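Local coordinates for protein putative ATP binding component of ABC-transporter (Escherichia coli, PDB 2R5O) that probably couples ATP hydrolysis to export of O-antigen polysaccharide as part of an ABC transporter, the C-terminal domain seen here serving to bind the carbohydrate substrate, at the interface of chains A and B. Coordinates in Å, arbitrary orientation; residue numbers count along the deposited sequence, not the author numbering. Chains: chain A/B, Putative ATP binding component of ABC-transporter.

Contact 1: the interface of chains A and B. Residues chain A 89, 125-128; chain B 183-186.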
# COMPACT_ATOMS: atom_id res chain seq x y z
N PRO A 89 -19.09 11.25 -4.16
CA PRO A 89 -17.75 11.83 -4.20
C PRO A 89 -16.70 10.74 -4.27
O PRO A 89 -16.93 9.63 -3.79
CB PRO A 89 -17.65 12.58 -2.88
CG PRO A 89 -18.62 11.89 -2.00
CD PRO A 89 -19.74 11.41 -2.85
N VAL A 125 -19.88 19.13 2.39
CA VAL A 125 -18.49 18.74 2.54
C VAL A 125 -18.46 17.23 2.72
O VAL A 125 -19.26 16.63 3.45
CB VAL A 125 -17.86 19.46 3.74
CG1 VAL A 125 -16.45 18.94 3.98
CG2 VAL A 125 -17.85 20.96 3.49
N PHE A 126 -17.48 16.61 2.06
CA PHE A 126 -17.25 15.18 2.13
C PHE A 126 -15.82 14.92 2.54
O PHE A 126 -14.91 15.60 2.08
CB PHE A 126 -17.51 14.56 0.76
CG PHE A 126 -18.88 14.87 0.21
CD1 PHE A 126 -20.03 14.41 0.84
CD2 PHE A 126 -19.02 15.69 -0.88
CE1 PHE A 126 -21.30 14.72 0.33
CE2 PHE A 126 -20.27 15.99 -1.42
CZ PHE A 126 -21.40 15.50 -0.81
N LYS A 127 -15.62 13.92 3.41
CA LYS A 127 -14.32 13.66 3.97
C LYS A 127 -13.91 12.21 3.75
O LYS A 127 -14.63 11.29 4.16
CB LYS A 127 -14.33 13.98 5.47
CG LYS A 127 -13.01 13.66 6.17
CD LYS A 127 -12.96 14.16 7.59
CE LYS A 127 -13.69 13.29 8.55
NZ LYS A 127 -13.29 13.73 9.95
N PHE A 128 -12.72 12.01 3.19
CA PHE A 128 -12.08 10.69 3.09
C PHE A 128 -10.90 10.72 4.05
O PHE A 128 -10.04 11.59 3.94
CB PHE A 128 -11.58 10.42 1.67
CG PHE A 128 -12.68 10.25 0.67
CD1 PHE A 128 -13.15 8.99 0.39
CD2 PHE A 128 -13.23 11.33 0.02
CE1 PHE A 128 -14.17 8.80 -0.51
CE2 PHE A 128 -14.26 11.15 -0.89
CZ PHE A 128 -14.71 9.90 -1.15
N SER B 183 -11.87 5.67 5.27
CA SER B 183 -13.20 5.90 5.79
C SER B 183 -13.84 7.03 5.02
O SER B 183 -13.15 7.75 4.30
CB SER B 183 -13.15 6.24 7.27
OG SER B 183 -12.71 7.57 7.37
N PHE B 184 -15.14 7.15 5.12
CA PHE B 184 -15.89 8.21 4.47
C PHE B 184 -16.92 8.81 5.41
O PHE B 184 -17.61 8.07 6.11
CB PHE B 184 -16.61 7.71 3.22
CG PHE B 184 -17.42 8.77 2.58
CD1 PHE B 184 -16.83 9.71 1.78
CD2 PHE B 184 -18.76 8.90 2.86
CE1 PHE B 184 -17.55 10.72 1.24
CE2 PHE B 184 -19.49 9.91 2.35
CZ PHE B 184 -18.88 10.84 1.51
N THR B 185 -17.01 10.14 5.45
CA THR B 185 -18.01 10.84 6.23
C THR B 185 -18.58 11.97 5.43
O THR B 185 -17.86 12.63 4.66
CB THR B 185 -17.45 11.34 7.59
OG1 THR B 185 -16.29 12.13 7.40
CG2 THR B 185 -17.10 10.18 8.51
N SER B 186 -19.88 12.19 5.62
CA SER B 186 -20.66 13.28 5.05
C SER B 186 -21.32 14.06 6.19
O SER B 186 -21.80 15.18 5.98
CB SER B 186 -21.75 12.74 4.11
OG SER B 186 -22.62 11.80 4.75
O HOH W 1 -13.97 10.19 6.93

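Contact 2: the interface of chains A and B. Residues chain A 100-104; chain B 174-176.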
# COMPACT_ATOMS: atom_id res chain seq x y z
N PHE A 100 -1.44 3.97 -10.78
CA PHE A 100 -2.67 4.20 -10.04
C PHE A 100 -2.54 3.45 -8.75
O PHE A 100 -2.55 2.22 -8.70
CB PHE A 100 -3.84 3.68 -10.90
CG PHE A 100 -5.22 3.90 -10.37
CD1 PHE A 100 -6.23 3.14 -10.89
CD2 PHE A 100 -5.53 4.85 -9.41
CE1 PHE A 100 -7.51 3.29 -10.46
CE2 PHE A 100 -6.82 5.01 -8.98
CZ PHE A 100 -7.81 4.24 -9.51
N LEU A 101 -2.39 4.20 -7.66
CA LEU A 101 -2.13 3.62 -6.33
C LEU A 101 -3.39 3.25 -5.59
O LEU A 101 -3.47 2.16 -5.02
CB LEU A 101 -1.28 4.55 -5.48
CG LEU A 101 0.13 4.80 -6.00
CD1 LEU A 101 0.76 5.97 -5.24
CD2 LEU A 101 0.94 3.55 -5.85
N TYR A 102 -4.38 4.14 -5.58
CA TYR A 102 -5.61 3.89 -4.82
C TYR A 102 -6.71 4.78 -5.33
O TYR A 102 -6.46 5.94 -5.62
CB TYR A 102 -5.40 4.19 -3.34
CG TYR A 102 -6.64 4.05 -2.47
CD1 TYR A 102 -7.23 2.82 -2.30
CD2 TYR A 102 -7.20 5.15 -1.81
CE1 TYR A 102 -8.31 2.65 -1.48
CE2 TYR A 102 -8.29 4.99 -0.97
CZ TYR A 102 -8.85 3.73 -0.78
OH TYR A 102 -9.90 3.58 0.09
N GLY A 103 -7.90 4.24 -5.46
CA GLY A 103 -9.08 5.03 -5.73
C GLY A 103 -10.26 4.44 -5.02
O GLY A 103 -10.35 3.23 -4.81
N THR A 104 -11.18 5.32 -4.65
CA THR A 104 -12.43 4.90 -4.03
C THR A 104 -13.46 5.99 -4.19
O THR A 104 -13.19 7.06 -4.74
CB THR A 104 -12.20 4.53 -2.53
OG1 THR A 104 -13.39 3.87 -2.03
CG2 THR A 104 -11.87 5.74 -1.67
N PHE B 174 -12.13 -1.80 -4.17
CA PHE B 174 -11.28 -0.62 -4.23
C PHE B 174 -10.58 -0.64 -5.58
O PHE B 174 -10.52 -1.67 -6.25
CB PHE B 174 -10.24 -0.59 -3.09
CG PHE B 174 -9.24 -1.73 -3.16
CD1 PHE B 174 -7.99 -1.59 -3.79
CD2 PHE B 174 -9.56 -2.97 -2.62
CE1 PHE B 174 -7.10 -2.64 -3.84
CE2 PHE B 174 -8.65 -4.02 -2.70
CZ PHE B 174 -7.46 -3.85 -3.32
N TRP B 175 -10.03 0.49 -5.95
CA TRP B 175 -9.27 0.63 -7.16
C TRP B 175 -7.82 0.93 -6.84
O TRP B 175 -7.49 1.37 -5.74
CB TRP B 175 -9.86 1.73 -8.02
CG TRP B 175 -11.29 1.52 -8.37
CD1 TRP B 175 -11.85 0.39 -8.85
CD2 TRP B 175 -12.32 2.50 -8.31
NE1 TRP B 175 -13.19 0.60 -9.13
CE2 TRP B 175 -13.50 1.88 -8.79
CE3 TRP B 175 -12.37 3.81 -7.90
CZ2 TRP B 175 -14.72 2.56 -8.89
CZ3 TRP B 175 -13.60 4.50 -7.99
CH2 TRP B 175 -14.75 3.85 -8.48
N GLY B 176 -6.95 0.72 -7.82
CA GLY B 176 -5.52 0.95 -7.66
C GLY B 176 -4.81 -0.24 -7.08
O GLY B 176 -5.44 -1.22 -6.67

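Contact 3: the interface of chains A and B. Residues chain A 101, 133, 178-180; chain B 101, 134, 176-178, 180.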
# COMPACT_ATOMS: atom_id res chain seq x y z
N LEU A 101 -2.39 4.20 -7.66
CA LEU A 101 -2.13 3.62 -6.33
C LEU A 101 -3.39 3.25 -5.59
O LEU A 101 -3.47 2.16 -5.02
CB LEU A 101 -1.28 4.55 -5.48
CG LEU A 101 0.13 4.80 -6.00
CD1 LEU A 101 0.76 5.97 -5.24
CD2 LEU A 101 0.94 3.55 -5.85
N ASP A 133 -0.15 5.26 3.51
CA ASP A 133 0.77 4.09 3.59
C ASP A 133 1.63 4.00 2.28
O ASP A 133 1.51 3.06 1.50
CB ASP A 133 -0.04 2.81 3.86
CG ASP A 133 -0.60 2.71 5.27
OD1 ASP A 133 -0.20 3.47 6.16
OD2 ASP A 133 -1.48 1.84 5.52
N ILE A 178 4.59 1.32 -1.95
CA ILE A 178 3.46 1.13 -1.04
C ILE A 178 3.90 0.39 0.22
O ILE A 178 4.69 -0.56 0.16
CB ILE A 178 2.32 0.38 -1.75
CG1 ILE A 178 2.76 -0.96 -2.35
CG2 ILE A 178 1.75 1.28 -2.85
CD1 ILE A 178 1.64 -1.92 -2.61
N ASP A 179 3.38 0.82 1.35
CA ASP A 179 3.76 0.25 2.63
C ASP A 179 2.73 -0.79 3.07
O ASP A 179 1.64 -0.42 3.51
CB ASP A 179 3.91 1.33 3.69
CG ASP A 179 4.61 0.84 4.92
OD1 ASP A 179 4.89 -0.36 5.06
OD2 ASP A 179 4.91 1.70 5.76
N LEU A 180 3.09 -2.06 2.98
CA LEU A 180 2.23 -3.14 3.44
C LEU A 180 2.37 -3.42 4.95
O LEU A 180 1.69 -4.27 5.49
CB LEU A 180 2.49 -4.41 2.64
CG LEU A 180 2.05 -4.30 1.18
CD1 LEU A 180 2.50 -5.51 0.39
CD2 LEU A 180 0.51 -4.10 1.05
N LEU B 101 7.14 -2.86 -5.51
CA LEU B 101 6.01 -2.42 -4.72
C LEU B 101 6.38 -2.24 -3.28
O LEU B 101 6.16 -1.17 -2.71
CB LEU B 101 4.80 -3.35 -4.86
CG LEU B 101 4.12 -3.36 -6.22
CD1 LEU B 101 2.99 -4.37 -6.19
CD2 LEU B 101 3.60 -2.00 -6.61
N LEU B 134 -3.53 -5.94 -1.70
CA LEU B 134 -3.22 -5.61 -3.09
C LEU B 134 -4.39 -5.86 -4.00
O LEU B 134 -5.21 -6.73 -3.75
CB LEU B 134 -2.04 -6.43 -3.59
CG LEU B 134 -0.73 -6.24 -2.83
CD1 LEU B 134 0.33 -7.17 -3.32
CD2 LEU B 134 -0.21 -4.82 -3.00
N GLY B 176 -6.95 0.72 -7.82
CA GLY B 176 -5.52 0.95 -7.66
C GLY B 176 -4.81 -0.24 -7.08
O GLY B 176 -5.44 -1.22 -6.67
N VAL B 177 -3.49 -0.15 -6.97
CA VAL B 177 -2.73 -1.32 -6.55
C VAL B 177 -2.88 -1.68 -5.08
O VAL B 177 -2.78 -2.85 -4.75
CB VAL B 177 -1.28 -1.23 -7.01
CG1 VAL B 177 -0.55 -0.19 -6.29
CG2 VAL B 177 -0.58 -2.57 -6.85
N ILE B 178 -3.08 -0.70 -4.20
CA ILE B 178 -3.18 -0.97 -2.76
C ILE B 178 -4.50 -0.44 -2.17
O ILE B 178 -4.91 0.67 -2.46
CB ILE B 178 -1.99 -0.36 -1.95
CG1 ILE B 178 -2.09 -0.70 -0.46
CG2 ILE B 178 -1.87 1.14 -2.19
CD1 ILE B 178 -0.87 -0.44 0.40
N LEU B 180 -5.96 1.33 0.57
CA LEU B 180 -5.60 2.21 1.69
C LEU B 180 -6.72 2.31 2.72
O LEU B 180 -6.55 2.99 3.73
CB LEU B 180 -5.16 3.59 1.19
CG LEU B 180 -3.88 3.59 0.35
CD1 LEU B 180 -3.59 4.98 -0.19
CD2 LEU B 180 -2.70 3.04 1.11

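Contact 4: the interface of chains A and B. Residues chain A 102, 104, 128-131; chain B 180-183.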
# COMPACT_ATOMS: atom_id res chain seq x y z
N TYR A 102 -4.38 4.14 -5.58
CA TYR A 102 -5.61 3.89 -4.82
C TYR A 102 -6.71 4.78 -5.33
O TYR A 102 -6.46 5.94 -5.62
CB TYR A 102 -5.40 4.19 -3.34
CG TYR A 102 -6.64 4.05 -2.47
CD1 TYR A 102 -7.23 2.82 -2.30
CD2 TYR A 102 -7.20 5.15 -1.81
CE1 TYR A 102 -8.31 2.65 -1.48
CE2 TYR A 102 -8.29 4.99 -0.97
CZ TYR A 102 -8.85 3.73 -0.78
OH TYR A 102 -9.90 3.58 0.09
N THR A 104 -11.18 5.32 -4.65
CA THR A 104 -12.43 4.90 -4.03
C THR A 104 -13.46 5.99 -4.19
O THR A 104 -13.19 7.06 -4.74
CB THR A 104 -12.20 4.53 -2.53
OG1 THR A 104 -13.39 3.87 -2.03
CG2 THR A 104 -11.87 5.74 -1.67
N PHE A 128 -12.72 12.01 3.19
CA PHE A 128 -12.08 10.69 3.09
C PHE A 128 -10.90 10.72 4.05
O PHE A 128 -10.04 11.59 3.94
CB PHE A 128 -11.58 10.42 1.67
CG PHE A 128 -12.68 10.25 0.67
CD1 PHE A 128 -13.15 8.99 0.39
CD2 PHE A 128 -13.23 11.33 0.02
CE1 PHE A 128 -14.17 8.80 -0.51
CE2 PHE A 128 -14.26 11.15 -0.89
CZ PHE A 128 -14.71 9.90 -1.15
N SER A 129 -10.84 9.78 4.98
CA SER A 129 -9.75 9.73 5.95
C SER A 129 -9.02 8.41 5.76
O SER A 129 -9.64 7.35 5.81
CB SER A 129 -10.28 9.84 7.38
OG SER A 129 -10.97 11.05 7.59
N LEU A 130 -7.71 8.46 5.60
CA LEU A 130 -6.96 7.26 5.32
C LEU A 130 -5.52 7.43 5.78
O LEU A 130 -5.00 8.54 5.83
CB LEU A 130 -7.03 6.90 3.83
CG LEU A 130 -6.50 7.98 2.88
CD1 LEU A 130 -5.04 7.76 2.53
CD2 LEU A 130 -7.35 8.11 1.62
N PRO A 131 -4.88 6.30 6.10
CA PRO A 131 -3.47 6.30 6.45
C PRO A 131 -2.64 6.36 5.17
O PRO A 131 -2.84 5.55 4.26
CB PRO A 131 -3.30 4.97 7.19
CG PRO A 131 -4.25 4.08 6.56
CD PRO A 131 -5.44 4.93 6.18
N LEU B 180 -5.96 1.33 0.57
CA LEU B 180 -5.60 2.21 1.69
C LEU B 180 -6.72 2.31 2.72
O LEU B 180 -6.55 2.99 3.73
CB LEU B 180 -5.16 3.59 1.19
CG LEU B 180 -3.88 3.59 0.35
CD1 LEU B 180 -3.59 4.98 -0.19
CD2 LEU B 180 -2.70 3.04 1.11
N LYS B 181 -7.87 1.66 2.48
CA LYS B 181 -8.89 1.50 3.52
C LYS B 181 -9.43 2.81 4.05
O LYS B 181 -9.67 2.98 5.23
CB LYS B 181 -8.37 0.60 4.65
CG LYS B 181 -7.89 -0.74 4.11
CD LYS B 181 -7.58 -1.72 5.18
CE LYS B 181 -7.30 -3.03 4.55
NZ LYS B 181 -6.69 -3.92 5.54
N SER B 182 -9.74 3.73 3.14
CA SER B 182 -10.31 5.00 3.55
C SER B 182 -11.65 4.85 4.27
O SER B 182 -12.46 4.01 3.89
CB SER B 182 -10.55 5.90 2.33
OG SER B 182 -10.94 7.22 2.67
N SER B 183 -11.87 5.67 5.27
CA SER B 183 -13.20 5.90 5.79
C SER B 183 -13.84 7.03 5.02
O SER B 183 -13.15 7.75 4.30
CB SER B 183 -13.15 6.24 7.27
OG SER B 183 -12.71 7.57 7.37
O HOH W 2 -13.97 10.19 6.93
O HOH W 3 -9.09 4.78 7.54

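Contact 1: the interface of chains A and B
B:Thr185 and A:Lys127 pair backbone to backbone, antiparallel, joining the C-terminal strand 183-185 of chain B to strand 123-131 of chain A. Two hydrogen bonds close the pair. A:Lys127 N gives to B:Thr185 O at 2.9 Å. B:Thr185 N gives back to A:Lys127 O, also at 2.9 Å. The same carbonyl oxygen takes part in a water bridge that includes B:Thr185 OG1 and B:Ser183 OG.

The A:Lys127 side chain lies alongside B:Thr185, pointing the same way. Its CG is anti to the backbone N (chi1 177°), and the chain bends at chi3 (78°) over B:Thr185 OG1.

The aromatic contact lies on the other side of the strand. B:Phe184 CG stands anti to its backbone N, which carries the ring in among A:Phe126, A:Phe128 and A:Pro89. Its CD1 sits over one face of the A:Phe128 ring, toward the rim. The two planes are turned by 61°, an edge-to-face contact with centroids of the A:Phe128 and B:Phe184 rings 5.0 Å apart.

A:Phe126 and A:Pro89 close on the far rim of the B:Phe184 ring. A:Phe126 lies alongside, its CD1 3.8 Å from CZ of B:Phe184. A:Pro89 comes in crosswise, its ring carbon CG 3.6 Å from CE1 of B:Phe184.

Contact 2: the interface of chains A and B
A:Gly103 and B:Trp175 meet backbone to backbone as an antiparallel bridge. Two hydrogen bonds hold them. A:Gly103 N gives to B:Trp175 O at 2.9 Å. The donor stands well above the plane of that carbonyl, 65° out of it, and does not use a lone pair. B:Trp175 N gives to A:Gly103 O at 3.0 Å, with a smaller tilt of 23°.

Side chains pack around this pair. The indole of B:Trp175 has CG anti to its own carbonyl carbon (chi1 -57°). This lays its six-membered ring along the backbone of strand 100-105, with CE3 of B:Trp175 3.6 Å from the carbonyl carbon C of A:Gly103. The same ring then reaches the main chain of A:Thr104.

A:Phe100 approaches the linkage between B:Trp175 and B:Gly176. Its ring carries the backbone N of B:Gly176 over one face, toward the rim. The tip atom CZ of A:Phe100 touches CB of B:Trp175 at 3.6 Å. A:Tyr102 makes a looser contact, its CE1 lying 4.1 Å from CB of B:Phe174, and these two side chains cross at about a right angle.

The site adds residues 174-176 of chain B to strand 100-105 of chain A. These residues already lie on the partner domain and lead on through 177-182 to the exchanged strand 183-185.

Contact 3: the interface of chains A and B
A:Ile178 and B:Ile178 meet tip to tip with different first torsions. In A:Ile178, CG1 sits between the backbone N and the carbonyl carbon (chi1 56°). In B:Ile178, CG1 is anti to the backbone N (chi1 -178°). The pair therefore departs from exact two-fold symmetry. The contact belongs to the domain-swapped dimer of this immunoglobulin-fold domain, where the segments leading to the exchanged C-terminal strands pass one another.

The CG2 methyls of A:Ile178 and B:Ile178 face each other, 3.7 Å apart, and the CD1 of each lies beside CB of the other. The end methyl CD1 of A:Ile178 also presses on CD2 of B:Leu134 at 3.5 Å, a tight fit. CD1 of B:Ile178 meets the neighbouring CD2 of A:Leu180 at 4.0 Å. The side chains of A:Leu180 and B:Ile178 slide past each other in opposite directions.

Backbone bonds flank the isoleucines in a symmetric pair. B:Ile178 N gives to A:Leu101 O at 3.0 Å, nearly straight at the hydrogen (174°). A:Ile178 N gives to B:Leu101 O, also at 3.0 Å. The N of B:Val177 is close to A:Leu101 O too, but its N-H points elsewhere.

At the margins, A:Leu101 lies beside B:Val177, pointing the same way. CD2 of B:Leu180 meets the methylene CB of A:Asp133 at 3.8 Å.

Contact 4: the interface of chains A and B
Strands 100-105 and 123-131 of chain A receive the loop 180-182 and the start of strand 183-185 of chain B. B:Leu180 packs on A:Tyr102, its CB 3.8 Å above the centre of one ring face. The tyrosine CG is anti to the backbone N (chi1 176°), and the ring reaches along the incoming loop. At its end the phenol oxygen OH of A:Tyr102 accepts a hydrogen bond from B:Ser182 N at 3.1 Å.

A:Ser129 and B:Ser183 form an antiparallel bridge. B:Ser183 N gives to A:Ser129 O at 2.8 Å, and A:Ser129 N returns a longer bond to B:Ser183 O at 3.2 Å. That oxygen is gripped twice, since B:Ser182 OG also gives to B:Ser183 O, at 2.8 Å. The two donors come from opposite faces of the carbonyl plane. The B:Ser182 hydroxyl also lies at the edge of the A:Phe128 ring, in its plane.

Water adds two links. One joins A:Ser129 O to B:Lys181 O, the other A:Ser129 OG to B:Ser183 OG. In an apolar contact, CB of A:Leu130 rests 3.8 Å from CA of B:Ser182. The ring carbon CD of A:Pro131 lies against the carbonyl oxygen of B:Leu180.

The site seats the C-terminal segment of chain B on the partner domain and so forms part of the swapped-dimer interface.

Contacts 2, 4 and 1 follow the C-terminal tail of chain B over chain A; at contact 3 the tails of both chains meet. Between C-alpha centres, contact 2 lies about 9 Å from contact 3 and from contact 4. Contact 1 is about 10 Å from contact 4 and about 21 Å from contact 3. Contacts 2 and 3 share A:Leu101 and B:Gly176, contacts 2 and 4 A:Tyr102 and A:Thr104, contacts 3 and 4 B:Leu180, and contacts 1 and 4 A:Phe128 and B:Ser183. Strand 123-131 of chain A serves contacts 1 and 4. Two-fold symmetry repeats this exchange, which locks the domains into a swapped dimer.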